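Local coordinates for protein nucleoside-diphosphate sugar epimerase (SulA family) (Corynebacterium glutamicum, PDB 3OH8) that probably binds a dinucleotide cofactor through a Rossmann-type domain and may epimerise nucleoside-diphosphate sugars, at residues A[27-35]-A[121-132]; A[135-143]-A[347-357]. All blocks are in the same frame, centred on the assembly; numbering follows the deposited sequence.

Both contacts use helix 119-139, the long helix that follows the seven-stranded antiparallel sheet of the N-terminal region. Contact 1 packs residues 121-132 of it against the end of helix 25-29 and the proline-rich loop after it. Contact 2 packs its last turn and the loop beyond against helix 342-354 of the NAD-dependent epimerase/dehydratase family region. Their centres lie about 21 Å apart. Along the chain both segments of contact 1 come first; only two residues separate 121-132 from 135-143. The same helix thus packs on the N-terminal loop and, at its end, on the Rossmann-type region, whose helix 158-169 also touches R28 of contact 1.

Contact 1 (A[27-35]-A[121-132]); sequences ARLTPPFIP and MFAYRQTQLIED
R28 and D132 form the charged end of this contact, in which the proline-rich turn after helix 25-29 packs on helix 119-139 of the N-terminal region. The guanidinium grips the carboxylate side-on, NE to OD2 at 2.9 Å and NH2 to OD1 at 2.9 Å. Both bonds are nearly straight, and the planes are 19° apart. Bends at chi2 and chi3 curl the R28 chain so that this edge meets the acid. D132 OD1 is also salt-bridged to R428. Q128 NE2 lies over a guanidinium face, but NE2 and NH2 are both donors and do not bond; NE2 donates to D343 and OE1 pairs with H438.

The aromatic part centres on Y124, on which H438 also stacks. P32 CD sits over one ring face, 3.5 Å from the centroid, and P31 CA lies over the same face, two CH-pi contacts. F33 turns its edge toward the Y124 face in an offset edge-to-face pair, planes at 85°. A type I turn, P31 to I34, presents them.

Aliphatic side chains extend the packing. P31 CG meets CG of selenomethionine M121 at 3.8 Å, and L29 CD2 lies 4.2 Å from L129 CB. L29 CD1 also rests over a face of the charged R125 guanidinium.

Water 1 lies 2.8 Å from Y124 OH, between it and the carbonyls of A27 and T30. Water 2 joins L29 O to R125 NH1.

W19 of helix 13-21 touches L29, L129 and D132, I9 of strand 3-9 touches L129, and helix 158-169 of the Rossmann-type region packs on R28.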
loop_
_atom_site.group_PDB
_atom_site.type_symbol
_atom_site.label_atom_id
_atom_site.label_comp_id
_atom_site.label_asym_id
_atom_site.label_seq_id
_atom_site.Cartn_x
_atom_site.Cartn_y
_atom_site.Cartn_z
ATOM N N ALA A 27 -9.049 1.292 4.780
ATOM C CA ALA A 27 -7.936 0.354 4.611
ATOM C C ALA A 27 -6.588 1.077 4.461
ATOM O O ALA A 27 -5.590 0.685 5.074
ATOM C CB ALA A 27 -8.191 -0.579 3.418
ATOM N N ARG A 28 -6.562 2.136 3.657
ATOM C CA ARG A 28 -5.318 2.888 3.430
ATOM C C ARG A 28 -4.736 3.442 4.727
ATOM O O ARG A 28 -3.526 3.392 4.935
ATOM C CB ARG A 28 -5.519 4.026 2.408
ATOM C CG ARG A 28 -5.957 3.596 1.001
ATOM C CD ARG A 28 -4.925 2.692 0.326
ATOM N NE ARG A 28 -3.702 3.416 -0.007
ATOM C CZ ARG A 28 -2.592 2.849 -0.477
ATOM N NH1 ARG A 28 -2.545 1.531 -0.667
ATOM N NH2 ARG A 28 -1.526 3.601 -0.765
ATOM N N LEU A 29 -5.585 3.961 5.615
ATOM C CA LEU A 29 -5.081 4.598 6.837
ATOM C C LEU A 29 -4.953 3.663 8.054
ATOM O O LEU A 29 -4.492 4.080 9.120
ATOM C CB LEU A 29 -5.937 5.829 7.197
ATOM C CG LEU A 29 -6.067 6.875 6.094
ATOM C CD1 LEU A 29 -6.714 8.175 6.650
ATOM C CD2 LEU A 29 -4.699 7.162 5.459
ATOM N N THR A 30 -5.354 2.407 7.900
ATOM C CA THR A 30 -5.185 1.431 8.974
ATOM C C THR A 30 -3.700 1.072 9.096
ATOM O O THR A 30 -3.084 0.653 8.126
ATOM C CB THR A 30 -6.016 0.143 8.721
ATOM O OG1 THR A 30 -7.410 0.467 8.712
ATOM C CG2 THR A 30 -5.765 -0.888 9.819
ATOM N N PRO A 31 -3.115 1.256 10.290
ATOM C CA PRO A 31 -1.680 0.994 10.465
ATOM C C PRO A 31 -1.333 -0.491 10.250
ATOM O O PRO A 31 -1.966 -1.373 10.837
ATOM C CB PRO A 31 -1.422 1.392 11.929
ATOM C CG PRO A 31 -2.547 2.311 12.290
ATOM C CD PRO A 31 -3.736 1.833 11.498
ATOM N N PRO A 32 -0.322 -0.766 9.415
ATOM C CA PRO A 32 0.060 -2.159 9.149
ATOM C C PRO A 32 0.665 -2.820 10.378
ATOM O O PRO A 32 0.704 -4.045 10.437
ATOM C CB PRO A 32 1.148 -2.037 8.066
ATOM C CG PRO A 32 1.093 -0.631 7.576
ATOM C CD PRO A 32 0.494 0.197 8.661
ATOM N N PHE A 33 1.124 -2.024 11.341
ATOM C CA PHE A 33 1.862 -2.558 12.476
ATOM C C PHE A 33 0.941 -2.793 13.659
ATOM O O PHE A 33 1.385 -3.048 14.780
ATOM C CB PHE A 33 2.995 -1.611 12.859
ATOM C CG PHE A 33 2.580 -0.158 12.903
ATOM C CD1 PHE A 33 2.732 0.654 11.789
ATOM C CD2 PHE A 33 2.032 0.391 14.062
ATOM C CE1 PHE A 33 2.356 1.990 11.820
ATOM C CE2 PHE A 33 1.644 1.725 14.102
ATOM C CZ PHE A 33 1.808 2.529 12.982
ATOM N N ILE A 34 -0.352 -2.674 13.410
ATOM C CA ILE A 34 -1.348 -3.037 14.411
ATOM C C ILE A 34 -2.263 -4.063 13.762
ATOM O O ILE A 34 -2.756 -3.823 12.669
ATOM C CB ILE A 34 -2.142 -1.811 14.851
ATOM C CG1 ILE A 34 -1.190 -0.790 15.472
ATOM C CG2 ILE A 34 -3.227 -2.209 15.833
ATOM C CD1 ILE A 34 -1.869 0.460 15.988
ATOM N N PRO A 35 -2.474 -5.215 14.423
ATOM C CA PRO A 35 -3.162 -6.366 13.815
ATOM C C PRO A 35 -4.669 -6.152 13.693
ATOM O O PRO A 35 -5.465 -6.961 14.172
ATOM C CB PRO A 35 -2.866 -7.502 14.793
ATOM C CG PRO A 35 -2.722 -6.800 16.120
ATOM C CD PRO A 35 -2.034 -5.492 15.800
HETATM N N MSE A 121 0.415 5.133 15.507
HETATM C CA MSE A 121 -0.806 5.048 14.719
HETATM C C MSE A 121 -1.059 6.345 13.969
HETATM O O MSE A 121 -1.325 6.338 12.769
HETATM C CB MSE A 121 -2.008 4.773 15.627
HETATM C CG MSE A 121 -3.374 4.928 14.931
HETATM SE SE MSE A 121 -4.835 4.525 15.953
HETATM C CE MSE A 121 -6.146 4.910 14.804
ATOM N N PHE A 122 -0.988 7.466 14.678
ATOM C CA PHE A 122 -1.311 8.727 14.028
ATOM C C PHE A 122 -0.251 9.241 13.083
ATOM O O PHE A 122 -0.575 9.845 12.065
ATOM C CB PHE A 122 -1.803 9.766 15.030
ATOM C CG PHE A 122 -3.241 9.579 15.353
ATOM C CD1 PHE A 122 -4.212 10.013 14.464
ATOM C CD2 PHE A 122 -3.626 8.852 16.462
ATOM C CE1 PHE A 122 -5.562 9.783 14.717
ATOM C CE2 PHE A 122 -4.970 8.620 16.726
ATOM C CZ PHE A 122 -5.936 9.083 15.850
ATOM N N ALA A 123 1.009 8.961 13.383
ATOM C CA ALA A 123 2.074 9.326 12.464
ATOM C C ALA A 123 1.846 8.603 11.129
ATOM O O ALA A 123 2.066 9.180 10.056
ATOM C CB ALA A 123 3.443 8.965 13.054
ATOM N N TYR A 124 1.392 7.350 11.201
ATOM C CA TYR A 124 1.093 6.573 9.989
ATOM C C TYR A 124 -0.091 7.159 9.212
ATOM O O TYR A 124 -0.009 7.365 7.997
ATOM C CB TYR A 124 0.791 5.098 10.319
ATOM C CG TYR A 124 0.478 4.300 9.072
ATOM C CD1 TYR A 124 1.510 3.777 8.281
ATOM C CD2 TYR A 124 -0.832 4.108 8.657
ATOM C CE1 TYR A 124 1.240 3.065 7.119
ATOM C CE2 TYR A 124 -1.119 3.387 7.490
ATOM C CZ TYR A 124 -0.076 2.867 6.731
ATOM O OH TYR A 124 -0.350 2.163 5.581
ATOM N N ARG A 125 -1.190 7.415 9.917
ATOM C CA ARG A 125 -2.367 8.016 9.301
ATOM C C ARG A 125 -2.011 9.313 8.574
ATOM O O ARG A 125 -2.458 9.531 7.445
ATOM C CB ARG A 125 -3.471 8.283 10.338
ATOM C CG ARG A 125 -4.082 7.053 10.997
ATOM C CD ARG A 125 -5.230 7.458 11.952
ATOM N NE ARG A 125 -6.176 8.356 11.285
ATOM C CZ ARG A 125 -7.271 7.952 10.648
ATOM N NH1 ARG A 125 -7.586 6.660 10.611
ATOM N NH2 ARG A 125 -8.045 8.835 10.039
ATOM N N GLN A 126 -1.210 10.167 9.215
ATOM C CA GLN A 126 -0.796 11.445 8.619
ATOM C C GLN A 126 0.112 11.282 7.387
ATOM O O GLN A 126 -0.146 11.862 6.320
ATOM C CB GLN A 126 -0.098 12.338 9.660
ATOM C CG GLN A 126 -0.949 12.651 10.885
ATOM C CD GLN A 126 -0.183 13.383 11.989
ATOM O OE1 GLN A 126 -0.790 14.003 12.860
ATOM N NE2 GLN A 126 1.143 13.308 11.957
ATOM N N THR A 127 1.189 10.516 7.531
ATOM C CA THR A 127 2.104 10.317 6.400
ATOM C C THR A 127 1.402 9.604 5.244
ATOM O O THR A 127 1.576 9.967 4.083
ATOM C CB THR A 127 3.406 9.556 6.799
ATOM O OG1 THR A 127 3.074 8.308 7.416
ATOM C CG2 THR A 127 4.210 10.388 7.793
ATOM N N GLN A 128 0.606 8.594 5.559
ATOM C CA GLN A 128 -0.034 7.804 4.511
ATOM C C GLN A 128 -1.017 8.649 3.717
ATOM O O GLN A 128 -1.069 8.577 2.491
ATOM C CB GLN A 128 -0.753 6.581 5.098
ATOM C CG GLN A 128 -1.266 5.607 4.036
ATOM C CD GLN A 128 -0.139 4.790 3.413
ATOM O OE1 GLN A 128 0.979 4.747 3.931
ATOM N NE2 GLN A 128 -0.443 4.106 2.330
ATOM N N LEU A 129 -1.813 9.444 4.418
ATOM C CA LEU A 129 -2.763 10.333 3.757
ATOM C C LEU A 129 -2.050 11.291 2.824
ATOM O O LEU A 129 -2.443 11.456 1.658
ATOM C CB LEU A 129 -3.520 11.176 4.799
ATOM C CG LEU A 129 -4.959 11.599 4.486
ATOM C CD1 LEU A 129 -5.270 13.034 4.966
ATOM C CD2 LEU A 129 -5.324 11.419 3.034
ATOM N N ILE A 130 -1.026 11.964 3.343
ATOM C CA ILE A 130 -0.354 12.991 2.558
ATOM C C ILE A 130 0.358 12.360 1.359
ATOM O O ILE A 130 0.302 12.886 0.245
ATOM C CB ILE A 130 0.608 13.885 3.418
ATOM C CG1 ILE A 130 1.089 15.079 2.601
ATOM C CG2 ILE A 130 1.833 13.118 3.888
ATOM C CD1 ILE A 130 0.063 15.587 1.635
ATOM N N GLU A 131 0.986 11.208 1.572
ATOM C CA GLU A 131 1.692 10.564 0.468
ATOM C C GLU A 131 0.713 10.061 -0.585
ATOM O O GLU A 131 0.967 10.189 -1.779
ATOM C CB GLU A 131 2.615 9.450 0.957
ATOM C CG GLU A 131 3.725 9.965 1.852
ATOM C CD GLU A 131 4.638 10.972 1.148
ATOM O OE1 GLU A 131 4.810 10.871 -0.088
ATOM O OE2 GLU A 131 5.189 11.862 1.835
ATOM N N ASP A 132 -0.414 9.517 -0.140
ATOM C CA ASP A 132 -1.445 9.055 -1.076
ATOM C C ASP A 132 -1.959 10.170 -1.974
ATOM O O ASP A 132 -2.095 9.994 -3.182
ATOM C CB ASP A 132 -2.624 8.443 -0.321
ATOM C CG ASP A 132 -2.500 6.938 -0.184
ATOM O OD1 ASP A 132 -1.356 6.437 -0.244
ATOM O OD2 ASP A 132 -3.535 6.265 -0.018
HETATM O O HOH W 1 -2.579 0.436 5.208
HETATM O O HOH W 2 -6.215 4.233 11.384
#

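Contact 2 (A[135-143]-A[347-357]); sequences FLSRTSTLF and DIYYRAIVDAQ
F135 and Y350 form the apolar centre of this helix-helix packing, which joins the end of helix 119-139 to helix 342-354 of the Rossmann-type region. The two short segments run roughly parallel, 27° apart, with axes 11.2 Å from each other at closest. Large side chains fill that gap. F135 drives its edge into the face of Y350, CE2 to CG at 3.5 Å, in a T-shaped pair. With its CG anti to the backbone N (chi1 167°), the F135 ring reaches across to helix 342-354. The D347 carboxylate stacks over one F135 face, its plane only 11° from the ring's. T139 OG1 lies over the opposite face while donating a hydrogen bond to F135 O, from above the carbonyl plane.

Farther along, T139 CG2 touches V354 CG2 at 3.5 Å. V354 CB sits over the centre of the F143 ring, a CH-pi contact 3.8 Å from the centroid. L136 CD2 packs on the phenol end of Y350. L142 CD1 lies over the R351 guanidinium face.

Polar groups lie at both ends of this core. D347 OD2 is salt-bridged to R428, and water 3 links OD2 to R138 NH2, which is too far for a direct bridge. D347 OD1 accepts from Q166 of helix 158-169. At the other end, water 5 joins L142 O to V354 O. Water 4 joins L142 O to D355 OD1, which also accepts from Q357 N in an Asx turn. R351 holds D355 side-on, with NE at 2.8 Å and NH2 at 3.0 Å both donating to the single oxygen OD2.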
loop_
_atom_site.group_PDB
_atom_site.type_symbol
_atom_site.label_atom_id
_atom_site.label_comp_id
_atom_site.label_asym_id
_atom_site.label_seq_id
_atom_site.Cartn_x
_atom_site.Cartn_y
_atom_site.Cartn_z
ATOM N N PHE A 135 0.691 11.347 -4.399
ATOM C CA PHE A 135 0.814 10.377 -5.475
ATOM C C PHE A 135 -0.290 10.576 -6.498
ATOM O O PHE A 135 -0.036 10.565 -7.704
ATOM C CB PHE A 135 0.729 8.922 -4.981
ATOM C CG PHE A 135 0.538 7.939 -6.116
ATOM C CD1 PHE A 135 1.610 7.590 -6.926
ATOM C CD2 PHE A 135 -0.712 7.443 -6.426
ATOM C CE1 PHE A 135 1.444 6.731 -8.002
ATOM C CE2 PHE A 135 -0.891 6.583 -7.500
ATOM C CZ PHE A 135 0.193 6.223 -8.287
ATOM N N LEU A 136 -1.527 10.707 -6.026
ATOM C CA LEU A 136 -2.643 10.899 -6.958
ATOM C C LEU A 136 -2.438 12.166 -7.789
ATOM O O LEU A 136 -2.782 12.203 -8.967
ATOM C CB LEU A 136 -3.979 10.953 -6.214
ATOM C CG LEU A 136 -4.394 9.641 -5.524
ATOM C CD1 LEU A 136 -5.538 9.920 -4.567
ATOM C CD2 LEU A 136 -4.783 8.570 -6.541
ATOM N N SER A 137 -1.880 13.199 -7.163
ATOM C CA SER A 137 -1.659 14.484 -7.828
ATOM C C SER A 137 -0.606 14.362 -8.942
ATOM O O SER A 137 -0.846 14.776 -10.082
ATOM C CB SER A 137 -1.215 15.525 -6.800
ATOM O OG SER A 137 -0.942 16.774 -7.415
ATOM N N ARG A 138 0.551 13.781 -8.615
ATOM C CA ARG A 138 1.582 13.504 -9.621
ATOM C C ARG A 138 1.007 12.677 -10.759
ATOM O O ARG A 138 1.285 12.920 -11.938
ATOM C CB ARG A 138 2.749 12.713 -9.014
ATOM C CG ARG A 138 3.528 13.455 -7.953
ATOM C CD ARG A 138 4.825 12.723 -7.605
ATOM N NE ARG A 138 4.649 11.381 -7.024
ATOM C CZ ARG A 138 4.511 11.151 -5.723
ATOM N NH1 ARG A 138 4.463 12.166 -4.861
ATOM N NH2 ARG A 138 4.393 9.911 -5.277
ATOM N N THR A 139 0.215 11.675 -10.406
ATOM C CA THR A 139 -0.298 10.742 -11.409
ATOM C C THR A 139 -1.328 11.410 -12.321
ATOM O O THR A 139 -1.468 11.036 -13.485
ATOM C CB THR A 139 -0.907 9.508 -10.732
ATOM O OG1 THR A 139 0.109 8.864 -9.945
ATOM C CG2 THR A 139 -1.462 8.539 -11.770
ATOM N N SER A 140 -2.031 12.415 -11.802
ATOM C CA SER A 140 -3.016 13.122 -12.608
ATOM C C SER A 140 -2.349 13.767 -13.823
ATOM O O SER A 140 -3.027 14.184 -14.758
ATOM C CB SER A 140 -3.740 14.198 -11.791
ATOM O OG SER A 140 -2.904 15.334 -11.592
ATOM N N THR A 141 -1.025 13.863 -13.820
ATOM C CA THR A 141 -0.359 14.505 -14.961
ATOM C C THR A 141 -0.111 13.536 -16.106
ATOM O O THR A 141 0.359 13.941 -17.174
ATOM C CB THR A 141 0.981 15.152 -14.577
ATOM O OG1 THR A 141 1.920 14.136 -14.203
ATOM C CG2 THR A 141 0.792 16.155 -13.432
ATOM N N LEU A 142 -0.454 12.265 -15.890
ATOM C CA LEU A 142 -0.067 11.197 -16.805
ATOM C C LEU A 142 -1.207 10.717 -17.680
ATOM O O LEU A 142 -0.979 9.961 -18.614
ATOM C CB LEU A 142 0.518 10.010 -16.026
ATOM C CG LEU A 142 1.718 10.344 -15.139
ATOM C CD1 LEU A 142 2.142 9.107 -14.332
ATOM C CD2 LEU A 142 2.880 10.869 -16.005
ATOM N N PHE A 143 -2.433 11.131 -17.371
ATOM C CA PHE A 143 -3.579 10.660 -18.138
ATOM C C PHE A 143 -4.767 11.602 -17.958
ATOM O O PHE A 143 -4.699 12.558 -17.173
ATOM C CB PHE A 143 -3.941 9.214 -17.744
ATOM C CG PHE A 143 -4.692 9.105 -16.431
ATOM C CD1 PHE A 143 -4.118 9.532 -15.242
ATOM C CD2 PHE A 143 -5.968 8.569 -16.396
ATOM C CE1 PHE A 143 -4.809 9.431 -14.039
ATOM C CE2 PHE A 143 -6.669 8.470 -15.206
ATOM C CZ PHE A 143 -6.094 8.908 -14.023
ATOM N N ASP A 347 2.114 2.026 -5.907
ATOM C CA ASP A 347 2.259 3.221 -6.751
ATOM C C ASP A 347 2.656 2.829 -8.170
ATOM O O ASP A 347 2.139 3.371 -9.154
ATOM C CB ASP A 347 3.302 4.187 -6.189
ATOM C CG ASP A 347 2.758 5.052 -5.054
ATOM O OD1 ASP A 347 1.581 4.882 -4.655
ATOM O OD2 ASP A 347 3.521 5.904 -4.558
ATOM N N ILE A 348 3.597 1.889 -8.274
ATOM C CA ILE A 348 4.101 1.471 -9.582
ATOM C C ILE A 348 3.019 0.739 -10.367
ATOM O O ILE A 348 2.836 0.987 -11.557
ATOM C CB ILE A 348 5.395 0.642 -9.436
ATOM C CG1 ILE A 348 6.535 1.574 -9.000
ATOM C CG2 ILE A 348 5.759 -0.027 -10.744
ATOM C CD1 ILE A 348 7.758 0.852 -8.419
ATOM N N TYR A 349 2.278 -0.142 -9.705
ATOM C CA TYR A 349 1.152 -0.792 -10.377
ATOM C C TYR A 349 0.130 0.234 -10.851
ATOM O O TYR A 349 -0.337 0.198 -11.995
ATOM C CB TYR A 349 0.477 -1.811 -9.448
ATOM C CG TYR A 349 1.112 -3.193 -9.544
ATOM C CD1 TYR A 349 0.810 -4.042 -10.602
ATOM C CD2 TYR A 349 1.994 -3.648 -8.562
ATOM C CE1 TYR A 349 1.391 -5.320 -10.693
ATOM C CE2 TYR A 349 2.574 -4.910 -8.646
ATOM C CZ TYR A 349 2.277 -5.735 -9.717
ATOM O OH TYR A 349 2.854 -6.990 -9.794
ATOM N N TYR A 350 -0.224 1.136 -9.943
ATOM C CA TYR A 350 -1.236 2.154 -10.203
ATOM C C TYR A 350 -0.790 2.994 -11.391
ATOM O O TYR A 350 -1.540 3.167 -12.354
ATOM C CB TYR A 350 -1.419 2.991 -8.933
ATOM C CG TYR A 350 -2.625 3.902 -8.888
ATOM C CD1 TYR A 350 -2.893 4.792 -9.913
ATOM C CD2 TYR A 350 -3.472 3.902 -7.777
ATOM C CE1 TYR A 350 -4.000 5.653 -9.848
ATOM C CE2 TYR A 350 -4.569 4.749 -7.701
ATOM C CZ TYR A 350 -4.825 5.623 -8.741
ATOM O OH TYR A 350 -5.918 6.463 -8.660
ATOM N N ARG A 351 0.451 3.473 -11.351
ATOM C CA ARG A 351 0.994 4.202 -12.484
ATOM C C ARG A 351 0.934 3.392 -13.780
ATOM O O ARG A 351 0.551 3.919 -14.829
ATOM C CB ARG A 351 2.440 4.651 -12.225
ATOM C CG ARG A 351 2.970 5.499 -13.362
ATOM C CD ARG A 351 4.397 6.001 -13.173
ATOM N NE ARG A 351 4.760 6.781 -14.351
ATOM C CZ ARG A 351 5.658 7.757 -14.378
ATOM N NH1 ARG A 351 6.337 8.082 -13.287
ATOM N NH2 ARG A 351 5.856 8.419 -15.513
ATOM N N ALA A 352 1.338 2.122 -13.719
ATOM C CA ALA A 352 1.327 1.284 -14.926
ATOM C C ALA A 352 -0.079 1.216 -15.527
ATOM O O ALA A 352 -0.259 1.247 -16.745
ATOM C CB ALA A 352 1.839 -0.122 -14.605
ATOM N N ILE A 353 -1.077 1.118 -14.654
ATOM C CA ILE A 353 -2.460 1.042 -15.098
ATOM C C ILE A 353 -2.864 2.246 -15.952
ATOM O O ILE A 353 -3.462 2.082 -17.024
ATOM C CB ILE A 353 -3.416 0.886 -13.895
ATOM C CG1 ILE A 353 -3.228 -0.489 -13.245
ATOM C CG2 ILE A 353 -4.860 1.118 -14.309
ATOM C CD1 ILE A 353 -3.992 -0.627 -11.917
ATOM N N VAL A 354 -2.511 3.447 -15.501
ATOM C CA VAL A 354 -2.995 4.683 -16.146
ATOM C C VAL A 354 -2.018 5.334 -17.130
ATOM O O VAL A 354 -2.429 6.120 -17.980
ATOM C CB VAL A 354 -3.440 5.752 -15.098
ATOM C CG1 VAL A 354 -4.374 5.142 -14.065
ATOM C CG2 VAL A 354 -2.241 6.356 -14.402
ATOM N N ASP A 355 -0.736 4.991 -17.035
ATOM C CA ASP A 355 0.303 5.689 -17.791
ATOM C C ASP A 355 0.754 4.876 -19.001
ATOM O O ASP A 355 1.507 3.911 -18.871
ATOM C CB ASP A 355 1.494 6.000 -16.873
ATOM C CG ASP A 355 2.580 6.820 -17.558
ATOM O OD1 ASP A 355 2.407 7.216 -18.730
ATOM O OD2 ASP A 355 3.616 7.064 -16.907
ATOM N N ALA A 356 0.290 5.272 -20.180
ATOM C CA ALA A 356 0.622 4.547 -21.400
ATOM C C ALA A 356 2.125 4.561 -21.722
ATOM O O ALA A 356 2.550 3.868 -22.633
ATOM C CB ALA A 356 -0.178 5.085 -22.575
ATOM N N GLN A 357 2.922 5.334 -20.981
ATOM C CA GLN A 357 4.379 5.327 -21.173
ATOM C C GLN A 357 5.009 4.039 -20.663
ATOM O O GLN A 357 6.143 3.696 -21.016
ATOM C CB GLN A 357 5.040 6.477 -20.420
ATOM C CG GLN A 357 4.806 7.854 -20.985
ATOM C CD GLN A 357 5.402 8.933 -20.094
ATOM O OE1 GLN A 357 4.974 9.118 -18.953
ATOM N NE2 GLN A 357 6.396 9.645 -20.610
HETATM O O HOH W 3 5.042 7.201 -6.343
HETATM O O HOH W 4 1.511 9.477 -19.754
HETATM O O HOH W 5 -1.675 7.725 -20.348
#